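Local coordinates for BlEst2 (Bacillus licheniformis, PDB 6WPX), which probably hydrolyses ester bonds as a lipase or esterase of the alpha/beta-hydrolase type, captured in its propeptide form with an autoinhibitory C-terminal domain, at residues P87-M91 with N173-S178; V138-I142 with L270-Q274; S413-E417 with K443-S448. One frame throughout, in Å; residues are numbered along the deposited sequence.

Contact 1. Residues P87-M91 with N173-S178; sequences PDKDM and NDAVYS
The methyl group of A175 presses into the backbone of the loop 87-91, its CB lying 3.2 Å from K89 O. At the same place the amide of A175 reaches back to the loop in a weak hydrogen bond, A175 N to D88 O at 3.3 Å. Further along, S178 CB touches both D90 CB and M91 CE, 3.8 Å from each. M91 reaches S178 because its chain folds at both chi2 and chi3 (-78° and -79°), bringing the sulfur and methyl back toward the helix; F183, M184 and F187 of helix 181-191 and I123 of helix 121-131 also pack on it. S178 OG turns into its own helix and donates to A175 O at 2.7 Å, which satisfies the buried hydroxyl.

The other flank, around D174 and K89, is looser and wet. One water accepts from D174 N and weakly joins D88 O; a second accepts from D90 N and donates to D174 OD2. K89 starts away from the helix, and its NZ stays 6.0 Å from D174 OD2.

Both segments carry helix N-caps. N173 OD1 receives V176 N at 2.9 Å in a nearly straight bond (172°), while D90 OD1 caps the start of helix 91-109 through D93 N. The arrangement is thus two side-chain-capped helix starts packed together, one of them the start of helix 91-109, which follows strand 80-83 in the alpha/beta-hydrolase core.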
loop_
_atom_site.group_PDB
_atom_site.type_symbol
_atom_site.label_atom_id
_atom_site.label_comp_id
_atom_site.label_asym_id
_atom_site.label_seq_id
_atom_site.Cartn_x
_atom_site.Cartn_y
_atom_site.Cartn_z
ATOM N N PRO A 87 -16.561 -2.167 0.605
ATOM C CA PRO A 87 -15.301 -1.968 1.339
ATOM C C PRO A 87 -14.238 -3.026 0.981
ATOM O O PRO A 87 -13.041 -2.792 1.113
ATOM C CB PRO A 87 -15.734 -2.142 2.806
ATOM C CG PRO A 87 -16.896 -3.060 2.758
ATOM C CD PRO A 87 -17.629 -2.694 1.484
ATOM N N ASP A 88 -14.704 -4.185 0.477
ATOM C CA ASP A 88 -13.957 -5.424 0.245
ATOM C C ASP A 88 -13.995 -5.975 -1.198
ATOM O O ASP A 88 -13.614 -7.132 -1.412
ATOM C CB ASP A 88 -14.515 -6.476 1.224
ATOM C CG ASP A 88 -15.985 -6.846 1.013
ATOM O OD1 ASP A 88 -16.712 -6.077 0.322
ATOM O OD2 ASP A 88 -16.416 -7.895 1.548
ATOM N N LYS A 89 -14.473 -5.192 -2.167
ATOM C CA LYS A 89 -14.520 -5.673 -3.570
ATOM C C LYS A 89 -13.497 -4.941 -4.432
ATOM O O LYS A 89 -13.042 -3.886 -4.033
ATOM C CB LYS A 89 -15.926 -5.629 -4.162
ATOM C CG LYS A 89 -16.991 -6.320 -3.327
ATOM C CD LYS A 89 -16.865 -7.814 -3.314
ATOM C CE LYS A 89 -18.057 -8.499 -2.691
ATOM N NZ LYS A 89 -19.224 -8.513 -3.609
ATOM N N ASP A 90 -13.241 -5.455 -5.626
ATOM C CA ASP A 90 -12.247 -4.866 -6.557
ATOM C C ASP A 90 -12.765 -3.598 -7.272
ATOM O O ASP A 90 -13.890 -3.241 -7.095
ATOM C CB ASP A 90 -11.607 -5.925 -7.456
ATOM C CG ASP A 90 -12.475 -6.424 -8.604
ATOM O OD1 ASP A 90 -13.503 -5.828 -8.841
ATOM O OD2 ASP A 90 -12.073 -7.365 -9.272
ATOM N N MET A 91 -11.897 -2.991 -8.080
ATOM C CA MET A 91 -12.193 -1.739 -8.817
ATOM C C MET A 91 -13.221 -2.012 -9.922
ATOM O O MET A 91 -13.867 -1.071 -10.349
ATOM C CB MET A 91 -10.931 -1.077 -9.377
ATOM C CG MET A 91 -10.300 -1.753 -10.554
ATOM S SD MET A 91 -9.325 -3.210 -10.186
ATOM C CE MET A 91 -7.802 -2.473 -9.616
ATOM N N ASN A 173 -9.058 -10.283 0.525
ATOM C CA ASN A 173 -10.343 -10.115 -0.113
ATOM C C ASN A 173 -10.019 -9.529 -1.472
ATOM O O ASN A 173 -8.856 -9.219 -1.743
ATOM C CB ASN A 173 -11.295 -9.234 0.723
ATOM C CG ASN A 173 -10.747 -7.862 1.071
ATOM O OD1 ASN A 173 -10.220 -7.153 0.235
ATOM N ND2 ASN A 173 -10.890 -7.440 2.306
ATOM N N ASP A 174 -11.031 -9.414 -2.328
ATOM C CA ASP A 174 -10.885 -8.927 -3.680
ATOM C C ASP A 174 -10.302 -7.526 -3.740
ATOM O O ASP A 174 -9.557 -7.260 -4.679
ATOM C CB ASP A 174 -12.235 -8.947 -4.379
ATOM C CG ASP A 174 -12.752 -10.323 -4.772
ATOM O OD1 ASP A 174 -12.021 -11.314 -4.567
ATOM O OD2 ASP A 174 -13.854 -10.394 -5.354
ATOM N N ALA A 175 -10.643 -6.637 -2.769
ATOM C CA ALA A 175 -10.154 -5.249 -2.734
ATOM C C ALA A 175 -8.677 -5.170 -2.483
ATOM O O ALA A 175 -7.985 -4.570 -3.299
ATOM C CB ALA A 175 -10.925 -4.407 -1.724
ATOM N N VAL A 176 -8.169 -5.836 -1.421
ATOM C CA VAL A 176 -6.732 -5.861 -1.084
ATOM C C VAL A 176 -5.921 -6.523 -2.207
ATOM O O VAL A 176 -4.861 -6.026 -2.576
ATOM C CB VAL A 176 -6.447 -6.504 0.315
ATOM C CG1 VAL A 176 -4.958 -6.412 0.672
ATOM C CG2 VAL A 176 -7.291 -5.835 1.410
ATOM N N TYR A 177 -6.435 -7.632 -2.748
ATOM C CA TYR A 177 -5.854 -8.380 -3.865
ATOM C C TYR A 177 -5.639 -7.455 -5.054
ATOM O O TYR A 177 -4.597 -7.543 -5.697
ATOM C CB TYR A 177 -6.839 -9.480 -4.286
ATOM C CG TYR A 177 -6.333 -10.407 -5.360
ATOM C CD1 TYR A 177 -6.599 -10.163 -6.708
ATOM C CD2 TYR A 177 -5.671 -11.581 -5.027
ATOM C CE1 TYR A 177 -6.188 -11.061 -7.699
ATOM C CE2 TYR A 177 -5.247 -12.472 -6.003
ATOM C CZ TYR A 177 -5.526 -12.224 -7.334
ATOM O OH TYR A 177 -5.110 -13.157 -8.245
ATOM N N SER A 178 -6.662 -6.616 -5.383
ATOM C CA SER A 178 -6.605 -5.710 -6.537
ATOM C C SER A 178 -5.591 -4.585 -6.340
ATOM O O SER A 178 -5.255 -3.914 -7.306
ATOM C CB SER A 178 -7.982 -5.143 -6.874
ATOM O OG SER A 178 -8.409 -4.157 -5.947
HETATM O O HOH W 1 -13.521 -10.566 -1.647
HETATM O O HOH W 2 -14.524 -7.883 -6.198
#

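Contact 2. Residues V138-I142 with L270-Q274; sequences VERVI and LLTIQ
The strand segment around R140 and I142 passes the irregular loop 270-274 at a distance, with CA atoms 7.8 Å apart for R140 and L271, so side chains must bridge the gap. R140 does most of this: its chain, straight at chi2 and bent at chi3 (62°), sends the guanidinium into the curl of loop carbonyls. NH1 is gripped twice at 2.8 Å, by I273 O and by L270 O. I273 O is met in its carbonyl plane, on a lone pair, whereas NH1 stands above the carbonyl plane of L270. NH2 adds weak bonds to I273 O and T272 O, and L271 O lies over one guanidinium face.

E139 grips the NE and NH2 side of the group in a side-on salt bridge, R140 NE to E139 OE1 at 2.8 Å and NH2 to OE2 at 3.1 Å, which should fix the rotation of the guanidinium. A water links E139 OE1 to L271 O. Beside this polar cluster, I142 CD1 meets L271 CD2 at 3.6 Å, the two side chains crossing nearly at right angles.

Strand 138-144 lies between strands 113-118 and 201-205 of the central sheet. The loop, following helix 260-267, lays L271 on I114 and L270 on L205, while V141 turns to L129 of helix 121-131.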
loop_
_atom_site.group_PDB
_atom_site.type_symbol
_atom_site.label_atom_id
_atom_site.label_comp_id
_atom_site.label_asym_id
_atom_site.label_seq_id
_atom_site.Cartn_x
_atom_site.Cartn_y
_atom_site.Cartn_z
ATOM N N VAL A 138 -19.239 12.988 -15.093
ATOM C CA VAL A 138 -18.136 13.553 -14.313
ATOM C C VAL A 138 -17.317 14.531 -15.107
ATOM O O VAL A 138 -16.923 14.230 -16.228
ATOM C CB VAL A 138 -17.263 12.406 -13.704
ATOM C CG1 VAL A 138 -16.048 12.950 -12.934
ATOM C CG2 VAL A 138 -18.096 11.485 -12.813
ATOM N N GLU A 139 -17.007 15.684 -14.494
ATOM C CA GLU A 139 -16.202 16.741 -15.101
ATOM C C GLU A 139 -14.714 16.505 -14.830
ATOM O O GLU A 139 -13.879 16.724 -15.715
ATOM C CB GLU A 139 -16.684 18.117 -14.587
ATOM C CG GLU A 139 -16.150 19.316 -15.363
ATOM C CD GLU A 139 -14.948 19.970 -14.700
ATOM O OE1 GLU A 139 -14.905 20.016 -13.450
ATOM O OE2 GLU A 139 -14.046 20.434 -15.432
ATOM N N ARG A 140 -14.377 16.062 -13.607
ATOM C CA ARG A 140 -13.002 15.831 -13.214
ATOM C C ARG A 140 -12.914 14.934 -12.004
ATOM O O ARG A 140 -13.894 14.763 -11.266
ATOM C CB ARG A 140 -12.245 17.165 -12.975
ATOM C CG ARG A 140 -12.743 17.968 -11.770
ATOM C CD ARG A 140 -11.987 19.280 -11.615
ATOM N NE ARG A 140 -12.170 20.152 -12.781
ATOM C CZ ARG A 140 -11.414 21.208 -13.051
ATOM N NH1 ARG A 140 -10.420 21.547 -12.235
ATOM N NH2 ARG A 140 -11.657 21.944 -14.127
ATOM N N VAL A 141 -11.726 14.406 -11.793
ATOM C CA VAL A 141 -11.402 13.530 -10.675
ATOM C C VAL A 141 -10.158 14.050 -9.946
ATOM O O VAL A 141 -9.114 14.267 -10.556
ATOM C CB VAL A 141 -11.210 12.069 -11.147
ATOM C CG1 VAL A 141 -10.920 11.129 -9.973
ATOM C CG2 VAL A 141 -12.427 11.582 -11.936
ATOM N N ILE A 142 -10.272 14.163 -8.620
ATOM C CA ILE A 142 -9.179 14.480 -7.716
ATOM C C ILE A 142 -9.000 13.247 -6.816
ATOM O O ILE A 142 -9.934 12.813 -6.160
ATOM C CB ILE A 142 -9.453 15.772 -6.923
ATOM C CG1 ILE A 142 -9.659 16.969 -7.883
ATOM C CG2 ILE A 142 -8.338 16.019 -5.859
ATOM C CD1 ILE A 142 -10.500 18.042 -7.318
ATOM N N LEU A 270 -8.295 23.141 -7.311
ATOM C CA LEU A 270 -8.271 21.992 -8.236
ATOM C C LEU A 270 -9.676 21.583 -8.662
ATOM O O LEU A 270 -9.834 20.858 -9.637
ATOM C CB LEU A 270 -7.514 20.771 -7.636
ATOM C CG LEU A 270 -6.110 21.026 -7.087
ATOM C CD1 LEU A 270 -5.413 19.721 -6.779
ATOM C CD2 LEU A 270 -5.250 21.858 -8.034
ATOM N N LEU A 271 -10.702 22.082 -7.957
ATOM C CA LEU A 271 -12.078 21.793 -8.333
ATOM C C LEU A 271 -12.452 22.555 -9.602
ATOM O O LEU A 271 -13.356 22.121 -10.292
ATOM C CB LEU A 271 -13.068 22.172 -7.195
ATOM C CG LEU A 271 -12.896 21.452 -5.852
ATOM C CD1 LEU A 271 -13.733 22.142 -4.760
ATOM C CD2 LEU A 271 -13.252 19.980 -5.954
ATOM N N THR A 272 -11.776 23.683 -9.904
ATOM C CA THR A 272 -12.166 24.544 -11.039
ATOM C C THR A 272 -11.071 24.857 -12.057
ATOM O O THR A 272 -11.396 25.122 -13.211
ATOM C CB THR A 272 -12.744 25.870 -10.506
ATOM O OG1 THR A 272 -11.726 26.579 -9.754
ATOM C CG2 THR A 272 -13.995 25.660 -9.656
ATOM N N ILE A 273 -9.803 24.911 -11.622
ATOM C CA ILE A 273 -8.665 25.301 -12.453
ATOM C C ILE A 273 -8.492 24.437 -13.714
ATOM O O ILE A 273 -8.818 23.248 -13.689
ATOM C CB ILE A 273 -7.376 25.289 -11.565
ATOM C CG1 ILE A 273 -6.288 26.208 -12.116
ATOM C CG2 ILE A 273 -6.842 23.861 -11.295
ATOM C CD1 ILE A 273 -4.928 26.220 -11.216
ATOM N N GLN A 274 -7.966 25.029 -14.808
ATOM C CA GLN A 274 -7.604 24.293 -16.028
ATOM C C GLN A 274 -6.095 24.146 -15.930
ATOM O O GLN A 274 -5.386 25.132 -15.995
ATOM C CB GLN A 274 -7.961 25.070 -17.327
ATOM C CG GLN A 274 -9.439 25.256 -17.700
ATOM C CD GLN A 274 -10.423 24.247 -17.175
ATOM O OE1 GLN A 274 -10.345 23.053 -17.456
ATOM N NE2 GLN A 274 -11.364 24.713 -16.406
HETATM O O HOH W 3 -15.034 22.498 -12.468
#

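Contact 3. Residues S413-E417 with K443-S448; sequences SIRYE and KAGMYS
R415 and Y447 lie side by side on one face of the sheet, pointing the same way. The aliphatic part of the arginine covers the ring in a CH-pi contact, R415 CG standing 3.8 Å from the Y447 ring centroid and 15° off its normal. With CG anti to the backbone N (chi1 -174°), the chain runs out over the ring, with R415 CD 3.3 Å from Y447 OH, and only then bends at chi3 to carry the guanidinium toward A444. K443 crosses the arginine at about a right angle, laying CD over one guanidinium face, although this lysine is poorly ordered. R415 NH1 also makes a weak bond to A444 O.

The next shell fixes these groups. E417 OE2 receives R415 NH1 at 2.7 Å through its anti lone pair, close to the guanidinium plane. The ring is held at its edge, where Y447 OH donates to K443 O at 2.7 Å. R415 NH2 and K443 NZ are 3.9 Å apart; weak, long ion pairs of both to E423 would probably offset the like charges.

Beneath both lies an antiparallel ladder: I414 with S448 and Y416 with M446 are hydrogen-bonded pairs, with the non-hydrogen-bonded pair of R415 and Y447 between them. Y416 N to M446 O, 2.7 Å, is nearly straight (172°). On the face that carries I414, Y416, M446 and S448, Y416 CB packs on M446 CB at 4.0 Å, and Y416 OH bonds Y158 O and K172 NZ.

Strand 407-417 is flanked across the sheet by strand 420-431, and strand 445-456 by strand 462-473, whose S470 and Y472 touch M446.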
loop_
_atom_site.group_PDB
_atom_site.type_symbol
_atom_site.label_atom_id
_atom_site.label_comp_id
_atom_site.label_asym_id
_atom_site.label_seq_id
_atom_site.Cartn_x
_atom_site.Cartn_y
_atom_site.Cartn_z
ATOM N N SER A 413 7.043 -19.009 -3.123
ATOM C CA SER A 413 6.118 -18.305 -3.994
ATOM C C SER A 413 4.673 -18.775 -3.838
ATOM O O SER A 413 4.414 -19.875 -3.337
ATOM C CB SER A 413 6.567 -18.405 -5.451
ATOM O OG SER A 413 6.573 -19.765 -5.839
ATOM N N ILE A 414 3.732 -17.894 -4.213
ATOM C CA ILE A 414 2.297 -18.184 -4.255
ATOM C C ILE A 414 1.782 -17.652 -5.581
ATOM O O ILE A 414 2.080 -16.512 -5.945
ATOM C CB ILE A 414 1.430 -17.613 -3.082
ATOM C CG1 ILE A 414 1.973 -17.991 -1.701
ATOM C CG2 ILE A 414 -0.030 -18.078 -3.209
ATOM C CD1 ILE A 414 1.454 -17.062 -0.514
ATOM N N ARG A 415 1.009 -18.481 -6.291
ATOM C CA ARG A 415 0.324 -18.083 -7.503
ATOM C C ARG A 415 -1.173 -18.149 -7.194
ATOM O O ARG A 415 -1.676 -19.171 -6.726
ATOM C CB ARG A 415 0.702 -18.957 -8.712
ATOM C CG ARG A 415 0.089 -18.424 -10.011
ATOM C CD ARG A 415 0.355 -19.322 -11.198
ATOM N NE ARG A 415 0.001 -20.720 -10.943
ATOM C CZ ARG A 415 -1.194 -21.242 -11.189
ATOM N NH1 ARG A 415 -2.156 -20.497 -11.715
ATOM N NH2 ARG A 415 -1.436 -22.517 -10.914
ATOM N N TYR A 416 -1.857 -17.030 -7.406
ATOM C CA TYR A 416 -3.288 -16.851 -7.187
ATOM C C TYR A 416 -3.990 -16.759 -8.532
ATOM O O TYR A 416 -3.403 -16.289 -9.502
ATOM C CB TYR A 416 -3.578 -15.535 -6.431
ATOM C CG TYR A 416 -2.917 -15.395 -5.084
ATOM C CD1 TYR A 416 -1.637 -14.857 -4.967
ATOM C CD2 TYR A 416 -3.589 -15.744 -3.919
ATOM C CE1 TYR A 416 -1.036 -14.688 -3.724
ATOM C CE2 TYR A 416 -2.976 -15.632 -2.672
ATOM C CZ TYR A 416 -1.713 -15.066 -2.578
ATOM O OH TYR A 416 -1.107 -14.913 -1.346
ATOM N N GLU A 417 -5.253 -17.183 -8.570
ATOM C CA GLU A 417 -6.134 -17.132 -9.745
ATOM C C GLU A 417 -7.452 -16.609 -9.266
ATOM O O GLU A 417 -8.030 -17.183 -8.342
ATOM C CB GLU A 417 -6.380 -18.533 -10.305
ATOM C CG GLU A 417 -5.333 -19.048 -11.256
ATOM C CD GLU A 417 -5.669 -20.443 -11.750
ATOM O OE1 GLU A 417 -6.855 -20.707 -12.051
ATOM O OE2 GLU A 417 -4.741 -21.275 -11.840
ATOM N N LYS A 443 2.316 -19.602 -16.432
ATOM C CA LYS A 443 0.884 -19.647 -16.133
ATOM C C LYS A 443 0.291 -18.279 -15.785
ATOM O O LYS A 443 0.932 -17.473 -15.101
ATOM C CB LYS A 443 0.616 -20.623 -14.979
ATOM C CG LYS A 443 0.585 -22.091 -15.393
ATOM C CD LYS A 443 0.265 -22.985 -14.203
ATOM C CE LYS A 443 0.176 -24.441 -14.585
ATOM N NZ LYS A 443 -0.243 -25.282 -13.434
ATOM N N ALA A 444 -0.965 -18.049 -16.209
ATOM C CA ALA A 444 -1.697 -16.835 -15.895
ATOM C C ALA A 444 -1.998 -16.769 -14.376
ATOM O O ALA A 444 -2.075 -17.811 -13.717
ATOM C CB ALA A 444 -2.985 -16.776 -16.702
ATOM N N GLY A 445 -2.081 -15.551 -13.833
ATOM C CA GLY A 445 -2.381 -15.299 -12.422
ATOM C C GLY A 445 -1.534 -14.263 -11.699
ATOM O O GLY A 445 -0.594 -13.699 -12.270
ATOM N N MET A 446 -1.858 -14.019 -10.419
ATOM C CA MET A 446 -1.127 -13.076 -9.557
ATOM C C MET A 446 -0.068 -13.876 -8.825
ATOM O O MET A 446 -0.397 -14.824 -8.110
ATOM C CB MET A 446 -2.039 -12.461 -8.477
ATOM C CG MET A 446 -2.540 -11.082 -8.751
ATOM S SD MET A 446 -1.391 -9.872 -9.414
ATOM C CE MET A 446 -0.235 -9.728 -8.168
ATOM N N TYR A 447 1.183 -13.469 -8.956
ATOM C CA TYR A 447 2.289 -14.125 -8.277
ATOM C C TYR A 447 2.813 -13.255 -7.157
ATOM O O TYR A 447 2.925 -12.038 -7.297
ATOM C CB TYR A 447 3.457 -14.336 -9.242
ATOM C CG TYR A 447 3.223 -15.386 -10.292
ATOM C CD1 TYR A 447 2.492 -15.098 -11.445
ATOM C CD2 TYR A 447 3.775 -16.656 -10.168
ATOM C CE1 TYR A 447 2.288 -16.061 -12.426
ATOM C CE2 TYR A 447 3.601 -17.619 -11.159
ATOM C CZ TYR A 447 2.869 -17.311 -12.292
ATOM O OH TYR A 447 2.676 -18.263 -13.259
ATOM N N SER A 448 3.209 -13.893 -6.086
ATOM C CA SER A 448 3.947 -13.226 -5.047
ATOM C C SER A 448 5.193 -14.081 -4.869
ATOM O O SER A 448 5.079 -15.269 -4.638
ATOM C CB SER A 448 3.160 -13.101 -3.757
ATOM O OG SER A 448 4.066 -12.503 -2.848
#

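How the contacts relate
From the N terminus, contact 1 opens at residues 87-91 and closes at 173-178, joining the loop after strand 80-83 to the short helix 174-178. Contact 2 opens within that span, at strand 138-144, and closes well beyond it at 270-274, so the two loops cross; their nearest atoms remain about 12 Å apart. It ties the central sheet to the chain leaving helix 260-267. Contact 3 follows in series and closes a loop that holds strand 420-431 and helix 432-438, pairing strands 407-417 and 445-456 of a C-terminal antiparallel sheet. Contacts 1 and 3 touch: Y177 OH lies 3.2 Å from M446 CB and also packs on Y416, bringing helix 174-178 against that sheet.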